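Local coordinates for tail fiber protein (Pseudomonas aeruginosa, PDB 6CL6), which probably recognises receptors on the surface of target bacteria as the trimeric tail fiber of the R2 pyocin, a contractile injection system, at residues M77-I89 with Y100-W114. Residues are numbered along the deposited sequence; the frame is centred on the assembly and turned at random.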
loop_
_atom_site.group_PDB
_atom_site.type_symbol
_atom_site.label_atom_id
_atom_site.label_comp_id
_atom_site.label_asym_id
_atom_site.label_seq_id
_atom_site.Cartn_x
_atom_site.Cartn_y
_atom_site.Cartn_z
ATOM N N MET A 77 -58.715 -41.845 -13.389
ATOM C CA MET A 77 -59.588 -42.122 -12.261
ATOM C C MET A 77 -60.726 -41.111 -12.328
ATOM O O MET A 77 -60.488 -39.927 -12.569
ATOM C CB MET A 77 -58.831 -42.004 -10.949
ATOM C CG MET A 77 -57.749 -43.025 -10.747
ATOM S SD MET A 77 -56.523 -42.474 -9.572
ATOM C CE MET A 77 -55.568 -41.357 -10.567
ATOM N N PHE A 78 -61.950 -41.579 -12.101
ATOM C CA PHE A 78 -63.159 -40.854 -12.402
ATOM C C PHE A 78 -64.106 -40.678 -11.218
ATOM O O PHE A 78 -64.219 -41.535 -10.356
ATOM C CB PHE A 78 -63.967 -41.597 -13.489
ATOM C CG PHE A 78 -63.181 -41.901 -14.748
ATOM C CD1 PHE A 78 -62.893 -40.914 -15.650
ATOM C CD2 PHE A 78 -62.779 -43.204 -15.019
ATOM C CE1 PHE A 78 -62.203 -41.188 -16.808
ATOM C CE2 PHE A 78 -62.091 -43.479 -16.165
ATOM C CZ PHE A 78 -61.795 -42.496 -17.056
ATOM N N TYR A 79 -64.822 -39.564 -11.236
ATOM C CA TYR A 79 -65.939 -39.338 -10.326
ATOM C C TYR A 79 -66.907 -38.336 -10.927
ATOM O O TYR A 79 -66.459 -37.289 -11.385
ATOM C CB TYR A 79 -65.457 -38.815 -8.962
ATOM C CG TYR A 79 -66.626 -38.622 -8.024
ATOM C CD1 TYR A 79 -67.070 -39.654 -7.207
ATOM C CD2 TYR A 79 -67.288 -37.426 -7.984
ATOM C CE1 TYR A 79 -68.166 -39.469 -6.378
ATOM C CE2 TYR A 79 -68.372 -37.230 -7.152
ATOM C CZ TYR A 79 -68.807 -38.245 -6.353
ATOM O OH TYR A 79 -69.905 -38.036 -5.544
ATOM N N PRO A 80 -68.243 -38.578 -10.896
ATOM C CA PRO A 80 -68.929 -39.749 -10.350
ATOM C C PRO A 80 -69.134 -40.916 -11.307
ATOM O O PRO A 80 -69.663 -41.966 -10.890
ATOM C CB PRO A 80 -70.293 -39.170 -9.930
ATOM C CG PRO A 80 -70.548 -38.139 -10.967
ATOM C CD PRO A 80 -69.213 -37.531 -11.284
ATOM N N ASP A 81 -68.793 -40.733 -12.579
ATOM C CA ASP A 81 -68.836 -41.812 -13.552
ATOM C C ASP A 81 -67.729 -41.554 -14.577
ATOM O O ASP A 81 -66.974 -40.599 -14.450
ATOM C CB ASP A 81 -70.241 -41.949 -14.182
ATOM C CG ASP A 81 -70.682 -40.751 -15.002
ATOM O OD1 ASP A 81 -69.846 -39.982 -15.505
ATOM O OD2 ASP A 81 -71.921 -40.583 -15.166
ATOM N N GLN A 82 -67.626 -42.437 -15.569
ATOM C CA GLN A 82 -66.498 -42.367 -16.489
ATOM C C GLN A 82 -66.583 -41.188 -17.445
ATOM O O GLN A 82 -65.601 -40.929 -18.155
ATOM C CB GLN A 82 -66.361 -43.685 -17.274
ATOM C CG GLN A 82 -67.419 -43.935 -18.325
ATOM C CD GLN A 82 -68.756 -44.366 -17.766
ATOM O OE1 GLN A 82 -68.926 -44.620 -16.566
ATOM N NE2 GLN A 82 -69.738 -44.472 -18.657
ATOM N N ASN A 83 -67.726 -40.459 -17.483
ATOM C CA ASN A 83 -67.804 -39.222 -18.263
ATOM C C ASN A 83 -67.520 -37.968 -17.455
ATOM O O ASN A 83 -67.525 -36.862 -18.022
ATOM C CB ASN A 83 -69.182 -39.083 -18.879
ATOM C CG ASN A 83 -69.509 -40.196 -19.821
ATOM O OD1 ASN A 83 -68.708 -40.530 -20.714
ATOM N ND2 ASN A 83 -70.654 -40.819 -19.598
ATOM N N GLY A 84 -67.236 -38.102 -16.169
ATOM C CA GLY A 84 -67.255 -36.980 -15.240
ATOM C C GLY A 84 -65.880 -36.412 -14.940
ATOM O O GLY A 84 -64.996 -36.362 -15.805
ATOM N N ASN A 85 -65.723 -35.914 -13.712
ATOM C CA ASN A 85 -64.445 -35.405 -13.281
ATOM C C ASN A 85 -63.402 -36.513 -13.329
ATOM O O ASN A 85 -63.724 -37.714 -13.227
ATOM C CB ASN A 85 -64.537 -34.824 -11.878
ATOM C CG ASN A 85 -65.425 -33.627 -11.800
ATOM O OD1 ASN A 85 -65.466 -32.777 -12.708
ATOM N ND2 ASN A 85 -66.171 -33.530 -10.674
ATOM N N ALA A 86 -62.139 -36.107 -13.453
ATOM C CA ALA A 86 -61.086 -37.112 -13.557
ATOM C C ALA A 86 -59.725 -36.601 -13.115
ATOM O O ALA A 86 -59.404 -35.427 -13.233
ATOM C CB ALA A 86 -60.981 -37.634 -15.014
ATOM N N SER A 87 -58.920 -37.534 -12.643
ATOM C CA SER A 87 -57.495 -37.336 -12.428
ATOM C C SER A 87 -56.758 -38.250 -13.384
ATOM O O SER A 87 -57.203 -39.369 -13.623
ATOM C CB SER A 87 -57.145 -37.661 -10.976
ATOM O OG SER A 87 -55.776 -37.794 -10.795
ATOM N N GLN A 88 -55.665 -37.755 -13.963
ATOM C CA GLN A 88 -54.866 -38.540 -14.882
ATOM C C GLN A 88 -53.386 -38.487 -14.559
ATOM O O GLN A 88 -52.835 -37.438 -14.197
ATOM C CB GLN A 88 -55.078 -38.082 -16.337
ATOM C CG GLN A 88 -56.436 -38.423 -16.865
ATOM C CD GLN A 88 -56.551 -38.065 -18.329
ATOM O OE1 GLN A 88 -55.886 -37.129 -18.815
ATOM N NE2 GLN A 88 -57.373 -38.813 -19.041
ATOM N N ILE A 89 -52.768 -39.665 -14.661
ATOM C CA ILE A 89 -51.337 -39.854 -14.490
ATOM C C ILE A 89 -50.772 -40.378 -15.799
ATOM O O ILE A 89 -51.224 -41.416 -16.298
ATOM C CB ILE A 89 -51.018 -40.853 -13.358
ATOM C CG1 ILE A 89 -51.573 -40.365 -12.037
ATOM C CG2 ILE A 89 -49.516 -41.117 -13.315
ATOM C CD1 ILE A 89 -51.635 -41.413 -10.991
ATOM N N TYR A 100 -46.173 -37.401 -15.401
ATOM C CA TYR A 100 -46.955 -36.181 -15.319
ATOM C C TYR A 100 -48.301 -36.488 -14.666
ATOM O O TYR A 100 -48.769 -37.629 -14.679
ATOM C CB TYR A 100 -47.200 -35.561 -16.715
ATOM C CG TYR A 100 -45.922 -35.172 -17.398
ATOM C CD1 TYR A 100 -45.131 -36.134 -18.031
ATOM C CD2 TYR A 100 -45.496 -33.828 -17.428
ATOM C CE1 TYR A 100 -43.940 -35.787 -18.656
ATOM C CE2 TYR A 100 -44.312 -33.478 -18.062
ATOM C CZ TYR A 100 -43.536 -34.472 -18.666
ATOM O OH TYR A 100 -42.344 -34.153 -19.266
ATOM N N VAL A 101 -48.936 -35.448 -14.130
ATOM C CA VAL A 101 -50.264 -35.558 -13.527
ATOM C C VAL A 101 -51.100 -34.356 -13.941
ATOM O O VAL A 101 -50.575 -33.242 -14.132
ATOM C CB VAL A 101 -50.164 -35.683 -11.987
ATOM C CG1 VAL A 101 -49.631 -34.370 -11.384
ATOM C CG2 VAL A 101 -51.508 -36.036 -11.398
ATOM N N ARG A 102 -52.413 -34.590 -14.117
ATOM C CA ARG A 102 -53.361 -33.486 -14.374
ATOM C C ARG A 102 -54.755 -33.859 -13.852
ATOM O O ARG A 102 -54.981 -34.937 -13.279
ATOM C CB ARG A 102 -53.421 -33.082 -15.839
ATOM C CG ARG A 102 -54.167 -34.025 -16.766
ATOM C CD ARG A 102 -54.441 -33.398 -18.112
ATOM N NE ARG A 102 -55.142 -34.344 -18.976
ATOM C CZ ARG A 102 -55.647 -34.058 -20.148
ATOM N NH1 ARG A 102 -55.507 -32.854 -20.650
ATOM N NH2 ARG A 102 -56.280 -34.991 -20.828
ATOM N N VAL A 103 -55.699 -32.937 -14.034
ATOM C CA VAL A 103 -56.999 -33.056 -13.405
ATOM C C VAL A 103 -58.034 -32.304 -14.219
ATOM O O VAL A 103 -57.768 -31.238 -14.782
ATOM C CB VAL A 103 -56.950 -32.573 -11.940
ATOM C CG1 VAL A 103 -56.670 -31.101 -11.893
ATOM C CG2 VAL A 103 -58.264 -32.902 -11.223
ATOM N N SER A 104 -59.229 -32.878 -14.293
ATOM C CA SER A 104 -60.399 -32.174 -14.764
ATOM C C SER A 104 -61.427 -32.065 -13.628
ATOM O O SER A 104 -61.835 -33.076 -13.046
ATOM C CB SER A 104 -61.039 -32.853 -15.970
ATOM O OG SER A 104 -62.284 -32.202 -16.290
ATOM N N TYR A 105 -61.878 -30.844 -13.361
ATOM C CA TYR A 105 -62.936 -30.616 -12.386
ATOM C C TYR A 105 -63.868 -29.548 -12.920
ATOM O O TYR A 105 -63.416 -28.487 -13.359
ATOM C CB TYR A 105 -62.402 -30.175 -11.015
ATOM C CG TYR A 105 -63.552 -29.680 -10.163
ATOM C CD1 TYR A 105 -64.366 -30.574 -9.470
ATOM C CD2 TYR A 105 -63.891 -28.334 -10.130
ATOM C CE1 TYR A 105 -65.437 -30.131 -8.730
ATOM C CE2 TYR A 105 -64.994 -27.885 -9.404
ATOM C CZ TYR A 105 -65.749 -28.783 -8.716
ATOM O OH TYR A 105 -66.845 -28.355 -7.980
ATOM N N ALA A 106 -65.168 -29.823 -12.877
ATOM C CA ALA A 106 -66.159 -28.859 -13.341
ATOM C C ALA A 106 -67.477 -29.076 -12.614
ATOM O O ALA A 106 -67.823 -30.209 -12.225
ATOM C CB ALA A 106 -66.381 -28.972 -14.850
ATOM N N ALA A 107 -68.218 -27.966 -12.446
ATOM C CA ALA A 107 -69.512 -28.025 -11.777
ATOM C C ALA A 107 -70.439 -29.010 -12.472
ATOM O O ALA A 107 -71.173 -29.755 -11.816
ATOM C CB ALA A 107 -70.135 -26.632 -11.723
ATOM N N ASN A 108 -70.459 -28.993 -13.802
ATOM C CA ASN A 108 -71.091 -30.062 -14.554
ATOM C C ASN A 108 -69.973 -30.992 -14.965
ATOM O O ASN A 108 -69.222 -30.664 -15.904
ATOM C CB ASN A 108 -71.832 -29.551 -15.786
ATOM C CG ASN A 108 -72.555 -30.693 -16.533
ATOM O OD1 ASN A 108 -72.252 -31.884 -16.325
ATOM N ND2 ASN A 108 -73.488 -30.335 -17.399
ATOM N N PRO A 109 -69.768 -32.114 -14.264
ATOM C CA PRO A 109 -68.518 -32.878 -14.460
ATOM C C PRO A 109 -68.349 -33.375 -15.866
ATOM O O PRO A 109 -67.204 -33.608 -16.262
ATOM C CB PRO A 109 -68.642 -34.029 -13.444
ATOM C CG PRO A 109 -70.100 -34.099 -13.089
ATOM C CD PRO A 109 -70.602 -32.687 -13.189
ATOM N N SER A 110 -69.441 -33.524 -16.628
ATOM C CA SER A 110 -69.378 -34.009 -18.002
ATOM C C SER A 110 -68.908 -32.955 -18.983
ATOM O O SER A 110 -68.615 -33.299 -20.141
ATOM C CB SER A 110 -70.752 -34.543 -18.480
ATOM O OG SER A 110 -71.147 -35.714 -17.793
ATOM N N ILE A 111 -68.823 -31.687 -18.573
ATOM C CA ILE A 111 -68.257 -30.653 -19.443
ATOM C C ILE A 111 -66.864 -30.334 -18.906
ATOM O O ILE A 111 -66.674 -29.372 -18.153
ATOM C CB ILE A 111 -69.158 -29.402 -19.509
ATOM C CG1 ILE A 111 -70.569 -29.771 -19.984
ATOM C CG2 ILE A 111 -68.526 -28.380 -20.431
ATOM C CD1 ILE A 111 -71.642 -28.834 -19.494
ATOM N N ARG A 112 -65.885 -31.165 -19.268
ATOM C CA ARG A 112 -64.599 -31.179 -18.580
ATOM C C ARG A 112 -63.833 -29.872 -18.772
ATOM O O ARG A 112 -63.935 -29.190 -19.794
ATOM C CB ARG A 112 -63.768 -32.345 -19.089
ATOM C CG ARG A 112 -64.338 -33.649 -18.606
ATOM C CD ARG A 112 -63.572 -34.803 -19.057
ATOM N NE ARG A 112 -64.026 -36.006 -18.367
ATOM C CZ ARG A 112 -63.785 -37.243 -18.780
ATOM N NH1 ARG A 112 -63.102 -37.454 -19.877
ATOM N NH2 ARG A 112 -64.259 -38.269 -18.082
ATOM N N GLU A 113 -63.081 -29.521 -17.747
ATOM C CA GLU A 113 -62.176 -28.372 -17.757
ATOM C C GLU A 113 -60.832 -28.889 -17.266
ATOM O O GLU A 113 -60.603 -28.964 -16.061
ATOM C CB GLU A 113 -62.696 -27.260 -16.853
ATOM C CG GLU A 113 -64.031 -26.680 -17.329
ATOM C CD GLU A 113 -64.535 -25.586 -16.396
ATOM O OE1 GLU A 113 -63.687 -24.913 -15.762
ATOM O OE2 GLU A 113 -65.760 -25.421 -16.277
ATOM N N TRP A 114 -59.948 -29.249 -18.196
ATOM C CA TRP A 114 -58.673 -29.859 -17.852
ATOM C C TRP A 114 -57.672 -28.796 -17.429
ATOM O O TRP A 114 -57.570 -27.743 -18.057
ATOM C CB TRP A 114 -58.118 -30.630 -19.033
ATOM C CG TRP A 114 -58.892 -31.888 -19.327
ATOM C CD1 TRP A 114 -59.869 -32.047 -20.269
ATOM C CD2 TRP A 114 -58.755 -33.127 -18.665
ATOM N NE1 TRP A 114 -60.354 -33.329 -20.212
ATOM C CE2 TRP A 114 -59.681 -34.015 -19.238
ATOM C CE3 TRP A 114 -57.948 -33.581 -17.619
ATOM C CZ2 TRP A 114 -59.803 -35.329 -18.811
ATOM C CZ3 TRP A 114 -58.068 -34.890 -17.195
ATOM C CH2 TRP A 114 -58.983 -35.746 -17.795
HETATM O O HOH W 1 -70.514 -37.350 -15.370
HETATM O O HOH W 2 -64.802 -32.567 -15.263
HETATM O O HOH W 3 -68.582 -31.606 -9.975
HETATM O O HOH W 4 -54.841 -35.291 -10.402
#
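Ala-86 pairs with Ser-104 and Gln-88 with Arg-102 as hydrogen-bonded pairs of an antiparallel beta hairpin, formed by strands 85-92 and 99-104 in an antiparallel sheet of the fiber. Ser-87 with Val-103 and Ile-89 with Val-101 are the non-hydrogen-bonded pairs between them.

Side-chain hydrogen bonds join both the strands and the loops beyond them. Arg-102 meets Gln-88 side-on: NE lies 2.9 Å and NH2 3.0 Å from the same oxygen, Gln-88 OE1. That oxygen sits in the guanidinium plane, so both N-H groups converge on it. Arg-102 NH2 also bonds Asn-51 OD1. Past the strands, Arg-112 NE gives a 2.8 Å bond to Gly-84 O, in the carbonyl plane. Arg-112 NH2 adds weak bonds to Gly-84 O and Gln-82 O, both in the 81-84 turn.

Packing is made at two places. The Trp-114 ring lies between Ser-104 CB on one face and Arg-102 NH2 on the other. Its CH2 touches Gln-88 CD at 3.4 Å and Ala-86 CB at 3.9 Å. Pro-109 packs CB against Asn-85, and its CG lies 4.0 Å from Pro-80 CD.

On the other side of the sheet, Ser-87 OG bonds Thr-91 OG1 of the second subunit.

Asn-85 joins the strand end to the 105-110 loop. Its OD1 accepts from Ala-106 N, the donor tilted 34° from the carbonyl plane. A water accepts from Ser-104 OG and donates to Asn-85 OD1 and, at 2.8 Å, to Pro-109 O.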